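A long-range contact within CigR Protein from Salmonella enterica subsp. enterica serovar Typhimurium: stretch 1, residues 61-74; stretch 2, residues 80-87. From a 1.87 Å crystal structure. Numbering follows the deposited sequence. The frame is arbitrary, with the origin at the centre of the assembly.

Stretch 1 (61-74) SMLGQLPYYPGYEW
Stretch 2 (80-87) NLVLIALS

How do the two backbones lie against each other? Strand 72-74 runs antiparallel to strand 80-85, their axes 162° apart in direction and 4.5 Å apart at closest approach. Tyr72 pairs with Ala85 (CA to CA 4.2 Å) and Trp74 with Leu83 (CA to CA 4.3 Å), both non-hydrogen-bonded. Between them Glu73 and Ile84 form the hydrogen-bonded pair: Glu73 N to Ile84 O and Ile84 N to Glu73 O, each 2.9 Å. All three strand residues of the first stretch are extended, with phi/psi of -141/159, -148/146 and -81/136°.

What does Leu83, which has the most surface covered, rest on? Its side chain (chi1 t, chi2 p) shares a sheet face with Tyr72, Trp74 and Ala85. Leu83 CD1 sits 3.6 Å from the centroid of the Trp74 five-membered ring, 7° off its normal, so a methyl C-H meets the pi cloud. Leu83 CD1 also lies 3.8 Å from Tyr72 CB, while Leu83 CD2 reaches Tyr69 CD2 at 3.7 Å.

How is the Trp74 indole held in place? With chi1 m and chi2 103°, Trp74 NE1 donates to Pro67 O at 2.9 Å, satisfying its polar group within its own stretch. Trp74 CE3 packs 3.6 Å from CG of Leu81 (chi1 t, chi2 p). Leu81 CD2 in turn meets Met62 CE (selenomethionine, all chi t) and Leu66 CD1 (chi1 m, chi2 t), each at 4.0 Å, an apolar cluster.

What closes the end beyond the strands? A type II turn from Tyr69 to Tyr72 places Gly71 at phi/psi 86/8°, where a CB would jam against the preceding carbonyl. Leu86 N donates to Gly71 O at 2.9 Å, nearly straight at 170°. A water bridges the same join, donating to Gly71 O at 2.7 Å and Leu86 O at 2.5 Å.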

ATOM      1  N   SER A  61      -2.054 -17.942  -6.318  1.00 30.02           N
ATOM      2  CA  SER A  61      -0.878 -17.197  -6.752  1.00 31.13           C
ATOM      3  C   SER A  61      -0.970 -15.749  -6.284  1.00 29.85           C
ATOM      4  O   SER A  61       0.044 -15.161  -5.866  1.00 30.79           O
ATOM      5  CB  SER A  61      -0.732 -17.140  -8.292  1.00 32.14           C
ATOM      6  OG  SER A  61      -1.974 -16.666  -8.851  1.00 34.83           O
HETATM    7  N   MSE A  62      -2.140 -15.138  -6.364  1.00 24.61           N
HETATM    8  CA  MSE A  62      -2.279 -13.765  -5.904  1.00 22.59           C
HETATM    9  C   MSE A  62      -2.422 -13.637  -4.392  1.00 22.31           C
HETATM   10  O   MSE A  62      -1.901 -12.678  -3.798  1.00 22.91           O
HETATM   11  CB  MSE A  62      -3.442 -13.083  -6.631  1.00 23.29           C
HETATM   12  CG  MSE A  62      -3.670 -11.690  -6.227  1.00 23.10           C
HETATM   13 SE   MSE A  62      -4.735 -10.823  -7.695  0.65 24.61          SE
HETATM   14  CE  MSE A  62      -4.771  -9.079  -6.960  1.00 19.35           C
ATOM     15  N   LEU A  63      -3.127 -14.545  -3.750  1.00 23.89           N
ATOM     16  CA  LEU A  63      -3.286 -14.519  -2.320  1.00 26.10           C
ATOM     17  C   LEU A  63      -1.976 -14.656  -1.558  1.00 26.36           C
ATOM     18  O   LEU A  63      -1.866 -14.134  -0.469  1.00 27.04           O
ATOM     19  CB  LEU A  63      -4.228 -15.615  -1.851  1.00 26.20           C
ATOM     20  CG  LEU A  63      -5.703 -15.385  -2.077  1.00 26.35           C
ATOM     21  CD1 LEU A  63      -6.521 -16.517  -1.443  1.00 26.34           C
ATOM     22  CD2 LEU A  63      -6.160 -14.064  -1.486  1.00 27.08           C
ATOM     23  N   GLY A  64      -1.011 -15.342  -2.146  1.00 23.96           N
ATOM     24  CA  GLY A  64       0.330 -15.376  -1.626  1.00 25.77           C
ATOM     25  C   GLY A  64       1.044 -14.048  -1.494  1.00 26.57           C
ATOM     26  O   GLY A  64       2.042 -13.975  -0.738  1.00 27.92           O
ATOM     27  N   GLN A  65       0.562 -13.006  -2.224  1.00 22.04           N
ATOM     28  CA  GLN A  65       1.205 -11.709  -2.329  1.00 25.29           C
ATOM     29  C   GLN A  65       0.417 -10.568  -1.746  1.00 24.64           C
ATOM     30  O   GLN A  65       0.783  -9.412  -1.943  1.00 26.17           O
ATOM     31  CB  GLN A  65       1.488 -11.395  -3.839  1.00 26.26           C
ATOM     32  CG  GLN A  65       2.028 -12.604  -4.561  1.00 31.65           C
ATOM     33  CD  GLN A  65       3.442 -12.803  -4.183  1.00 36.89           C
ATOM     34  OE1 GLN A  65       4.192 -11.819  -4.101  1.00 44.05           O
ATOM     35  NE2 GLN A  65       3.834 -14.053  -3.923  1.00 40.56           N
ATOM     36  N   LEU A  66      -0.705 -10.879  -1.124  1.00 22.51           N
ATOM     37  CA  LEU A  66      -1.509  -9.976  -0.390  1.00 21.59           C
ATOM     38  C   LEU A  66      -1.492 -10.376   1.102  1.00 20.79           C
ATOM     39  O   LEU A  66      -1.322 -11.507   1.440  1.00 19.58           O
ATOM     40  CB  LEU A  66      -2.978 -10.090  -0.851  1.00 22.46           C
ATOM     41  CG  LEU A  66      -3.240  -9.691  -2.301  1.00 22.94           C
ATOM     42  CD1 LEU A  66      -4.664 -10.027  -2.661  1.00 21.96           C
ATOM     43  CD2 LEU A  66      -2.949  -8.204  -2.479  1.00 23.27           C
ATOM     44  N   PRO A  67      -1.661  -9.414   1.998  1.00 21.21           N
ATOM     45  CA  PRO A  67      -1.666  -9.740   3.430  1.00 21.00           C
ATOM     46  C   PRO A  67      -2.742 -10.707   3.859  1.00 19.85           C
ATOM     47  O   PRO A  67      -3.869 -10.741   3.303  1.00 20.79           O
ATOM     48  CB  PRO A  67      -1.900  -8.368   4.126  1.00 22.31           C
ATOM     49  CG  PRO A  67      -1.467  -7.381   3.139  1.00 23.22           C
ATOM     50  CD  PRO A  67      -1.833  -7.986   1.759  1.00 21.42           C
ATOM     51  N   TYR A  68      -2.446 -11.519   4.851  1.00 19.63           N
ATOM     52  CA  TYR A  68      -3.368 -12.531   5.262  1.00 20.24           C
ATOM     53  C   TYR A  68      -3.791 -12.193   6.679  1.00 19.61           C
ATOM     54  O   TYR A  68      -2.944 -12.058   7.568  1.00 21.20           O
ATOM     55  CB  TYR A  68      -2.684 -13.932   5.218  1.00 21.49           C
ATOM     56  CG  TYR A  68      -3.473 -14.983   5.992  1.00 22.97           C
ATOM     57  CD1 TYR A  68      -4.851 -15.160   5.772  1.00 24.06           C
ATOM     58  CD2 TYR A  68      -2.880 -15.765   6.931  1.00 24.22           C
ATOM     59  CE1 TYR A  68      -5.556 -16.139   6.470  1.00 24.83           C
ATOM     60  CE2 TYR A  68      -3.597 -16.724   7.671  1.00 25.17           C
ATOM     61  CZ  TYR A  68      -4.933 -16.908   7.425  1.00 25.79           C
ATOM     62  OH  TYR A  68      -5.687 -17.792   8.141  1.00 26.49           O
ATOM     63  N   TYR A  69      -5.095 -12.116   6.884  1.00 21.24           N
ATOM     64  CA  TYR A  69      -5.704 -11.860   8.198  1.00 21.98           C
ATOM     65  C   TYR A  69      -6.663 -12.956   8.512  1.00 22.07           C
ATOM     66  O   TYR A  69      -7.714 -13.115   7.823  1.00 21.01           O
ATOM     67  CB  TYR A  69      -6.484 -10.559   8.192  1.00 22.44           C
ATOM     68  CG  TYR A  69      -5.722  -9.353   7.733  1.00 22.31           C
ATOM     69  CD1 TYR A  69      -4.930  -8.620   8.620  1.00 24.66           C
ATOM     70  CD2 TYR A  69      -5.821  -8.910   6.421  1.00 22.18           C
ATOM     71  CE1 TYR A  69      -4.239  -7.521   8.193  1.00 22.55           C
ATOM     72  CE2 TYR A  69      -5.103  -7.819   5.963  1.00 20.53           C
ATOM     73  CZ  TYR A  69      -4.346  -7.095   6.827  1.00 22.94           C
ATOM     74  OH  TYR A  69      -3.632  -6.005   6.330  1.00 22.25           O
ATOM     75  N   PRO A  70      -6.318 -13.792   9.521  1.00 22.97           N
ATOM     76  CA  PRO A  70      -7.155 -14.899   9.883  1.00 23.56           C
ATOM     77  C   PRO A  70      -8.566 -14.396  10.105  1.00 23.19           C
ATOM     78  O   PRO A  70      -8.747 -13.378  10.751  1.00 24.48           O
ATOM     79  CB  PRO A  70      -6.529 -15.376  11.175  1.00 24.71           C
ATOM     80  CG  PRO A  70      -5.068 -15.150  10.923  1.00 26.47           C
ATOM     81  CD  PRO A  70      -5.018 -13.837  10.216  1.00 25.59           C
ATOM     82  N   GLY A  71      -9.547 -15.094   9.558  1.00 22.91           N
ATOM     83  CA  GLY A  71     -10.940 -14.672   9.620  1.00 23.32           C
ATOM     84  C   GLY A  71     -11.409 -13.717   8.567  1.00 22.08           C
ATOM     85  O   GLY A  71     -12.582 -13.246   8.592  1.00 24.23           O
ATOM     86  N   TYR A  72     -10.565 -13.470   7.576  1.00 21.87           N
ATOM     87  CA  TYR A  72     -10.940 -12.554   6.421  1.00 21.46           C
ATOM     88  C   TYR A  72     -10.376 -13.173   5.144  1.00 22.89           C
ATOM     89  O   TYR A  72      -9.385 -13.929   5.214  1.00 21.89           O
ATOM     90  CB  TYR A  72     -10.268 -11.198   6.593  1.00 23.08           C
ATOM     91  CG  TYR A  72     -10.686 -10.440   7.861  1.00 23.70           C
ATOM     92  CD1 TYR A  72     -10.163 -10.786   9.098  1.00 21.66           C
ATOM     93  CD2 TYR A  72     -11.696  -9.436   7.825  1.00 23.85           C
ATOM     94  CE1 TYR A  72     -10.634 -10.212  10.276  1.00 23.58           C
ATOM     95  CE2 TYR A  72     -12.123  -8.810   8.985  1.00 25.37           C
ATOM     96  CZ  TYR A  72     -11.581  -9.220  10.203  1.00 26.81           C
ATOM     97  OH  TYR A  72     -11.963  -8.596  11.329  1.00 28.31           O
ATOM     98  N   GLU A  73     -10.922 -12.798   3.991  1.00 22.14           N
ATOM     99  CA  GLU A  73     -10.401 -13.283   2.731  1.00 23.02           C
ATOM    100  C   GLU A  73     -10.583 -12.237   1.659  1.00 21.31           C
ATOM    101  O   GLU A  73     -11.571 -11.498   1.649  1.00 20.53           O
ATOM    102  CB  GLU A  73     -11.089 -14.538   2.317  1.00 24.62           C
ATOM    103  CG  GLU A  73     -10.527 -15.267   1.123  1.00 27.16           C
ATOM    104  CD  GLU A  73      -9.039 -15.563   1.212  1.00 30.71           C
ATOM    105  OE1 GLU A  73      -8.273 -14.592   1.102  1.00 27.11           O
ATOM    106  OE2 GLU A  73      -8.639 -16.769   1.339  1.00 33.21           O
ATOM    107  N   TRP A  74      -9.621 -12.194   0.751  1.00 19.14           N
ATOM    108  CA  TRP A  74      -9.644 -11.275  -0.379  1.00 19.56           C
ATOM    109  C   TRP A  74     -10.563 -11.884  -1.463  1.00 20.37           C
ATOM    110  O   TRP A  74     -10.512 -13.118  -1.700  1.00 21.71           O
ATOM    111  CB  TRP A  74      -8.247 -11.109  -0.931  1.00 20.01           C
ATOM    112  CG  TRP A  74      -7.368 -10.272  -0.064  1.00 19.94           C
ATOM    113  CD1 TRP A  74      -6.369 -10.685   0.800  1.00 19.25           C
ATOM    114  CD2 TRP A  74      -7.430  -8.829   0.071  1.00 19.88           C
ATOM    115  NE1 TRP A  74      -5.782  -9.635   1.412  1.00 19.64           N
ATOM    116  CE2 TRP A  74      -6.365  -8.469   1.007  1.00 19.51           C
ATOM    117  CE3 TRP A  74      -8.190  -7.823  -0.520  1.00 19.20           C
ATOM    118  CZ2 TRP A  74      -6.109  -7.173   1.348  1.00 17.76           C
ATOM    119  CZ3 TRP A  74      -7.896  -6.527  -0.169  1.00 19.81           C
ATOM    120  CH2 TRP A  74      -6.875  -6.212   0.737  1.00 19.26           C
ATOM    121  N   ASN A  80     -13.228  -4.982  -8.612  1.00 24.48           N
ATOM    122  CA  ASN A  80     -12.504  -4.471  -7.434  1.00 24.23           C
ATOM    123  C   ASN A  80     -11.916  -5.569  -6.597  1.00 21.68           C
ATOM    124  O   ASN A  80     -12.427  -6.739  -6.582  1.00 21.39           O
ATOM    125  CB  ASN A  80     -13.469  -3.683  -6.605  1.00 25.54           C
ATOM    126  CG  ASN A  80     -14.222  -2.617  -7.445  1.00 28.33           C
ATOM    127  OD1 ASN A  80     -13.604  -1.797  -8.151  1.00 29.51           O
ATOM    128  ND2 ASN A  80     -15.567  -2.752  -7.522  1.00 32.02           N
ATOM    129  N   LEU A  81     -10.915  -5.226  -5.796  1.00 22.28           N
ATOM    130  CA  LEU A  81     -10.344  -6.217  -4.897  1.00 20.47           C
ATOM    131  C   LEU A  81     -10.851  -5.870  -3.489  1.00 21.98           C
ATOM    132  O   LEU A  81     -10.632  -4.733  -3.022  1.00 24.17           O
ATOM    133  CB  LEU A  81      -8.819  -6.110  -4.917  1.00 21.48           C
ATOM    134  CG  LEU A  81      -8.028  -7.026  -3.997  1.00 21.84           C
ATOM    135  CD1 LEU A  81      -8.367  -8.516  -4.134  1.00 22.73           C
ATOM    136  CD2 LEU A  81      -6.506  -6.743  -4.150  1.00 22.09           C
ATOM    137  N   VAL A  82     -11.448  -6.821  -2.776  1.00 19.77           N
ATOM    138  CA  VAL A  82     -12.190  -6.493  -1.537  1.00 19.26           C
ATOM    139  C   VAL A  82     -11.856  -7.520  -0.469  1.00 18.99           C
ATOM    140  O   VAL A  82     -11.949  -8.727  -0.726  1.00 19.54           O
ATOM    141  CB  VAL A  82     -13.712  -6.477  -1.805  1.00 21.67           C
ATOM    142  CG1 VAL A  82     -14.433  -6.010  -0.524  1.00 20.95           C
ATOM    143  CG2 VAL A  82     -14.051  -5.593  -3.025  1.00 21.37           C
ATOM    144  N   LEU A  83     -11.384  -7.078   0.702  1.00 18.65           N
ATOM    145  CA  LEU A  83     -11.164  -7.937   1.794  1.00 17.61           C
ATOM    146  C   LEU A  83     -12.502  -7.998   2.568  1.00 21.13           C
ATOM    147  O   LEU A  83     -13.057  -6.948   2.965  1.00 20.19           O
ATOM    148  CB  LEU A  83     -10.147  -7.363   2.760  1.00 18.60           C
ATOM    149  CG  LEU A  83      -9.693  -8.225   3.946  1.00 17.44           C
ATOM    150  CD1 LEU A  83      -8.913  -9.481   3.496  1.00 17.03           C
ATOM    151  CD2 LEU A  83      -8.878  -7.458   4.955  1.00 18.43           C
ATOM    152  N   ILE A  84     -12.903  -9.207   2.910  1.00 20.36           N
ATOM    153  CA  ILE A  84     -14.247  -9.428   3.460  1.00 23.48           C
ATOM    154  C   ILE A  84     -14.095 -10.360   4.648  1.00 23.89           C
ATOM    155  O   ILE A  84     -13.351 -11.359   4.566  1.00 26.93           O
ATOM    156  CB  ILE A  84     -15.120 -10.066   2.347  1.00 26.89           C
ATOM    157  CG1 ILE A  84     -15.420  -9.024   1.290  1.00 27.84           C
ATOM    158  CG2 ILE A  84     -16.431 -10.579   2.849  1.00 30.20           C
ATOM    159  CD1 ILE A  84     -16.125  -9.566   0.041  1.00 32.79           C
ATOM    160  N   ALA A  85     -14.737 -10.015   5.763  1.00 22.20           N
ATOM    161  CA  ALA A  85     -14.792 -10.902   6.916  1.00 24.66           C
ATOM    162  C   ALA A  85     -15.563 -12.182   6.587  1.00 26.88           C
ATOM    163  O   ALA A  85     -16.673 -12.150   6.006  1.00 28.23           O
ATOM    164  CB  ALA A  85     -15.465 -10.204   8.100  1.00 26.74           C
ATOM    165  N   LEU A  86     -14.977 -13.314   6.954  1.00 27.38           N
ATOM    166  CA  LEU A  86     -15.586 -14.571   6.693  1.00 28.37           C
ATOM    167  C   LEU A  86     -16.859 -14.633   7.499  1.00 29.69           C
ATOM    168  O   LEU A  86     -16.945 -14.088   8.578  1.00 30.91           O
ATOM    169  CB  LEU A  86     -14.682 -15.747   7.082  1.00 27.70           C
ATOM    170  CG  LEU A  86     -13.477 -15.946   6.134  1.00 30.18           C
ATOM    171  CD1 LEU A  86     -12.646 -17.115   6.727  1.00 32.62           C
ATOM    172  CD2 LEU A  86     -13.844 -16.244   4.688  1.00 33.95           C
ATOM    173  N   SER A  87     -17.821 -15.338   6.986  1.00 29.71           N
ATOM    174  CA  SER A  87     -19.088 -15.517   7.687  1.00 31.92           C
ATOM    175  C   SER A  87     -19.981 -14.269   7.590  1.00 30.74           C
ATOM    176  O   SER A  87     -21.083 -14.383   7.041  1.00 33.54           O
ATOM    177  CB  SER A  87     -18.939 -15.951   9.141  1.00 32.83           C
ATOM    178  OG  SER A  87     -20.239 -16.211   9.720  1.00 32.40           O
TER
HETATM  179  O   HOH W   1     -14.809 -13.875   9.915  1.00 41.49           O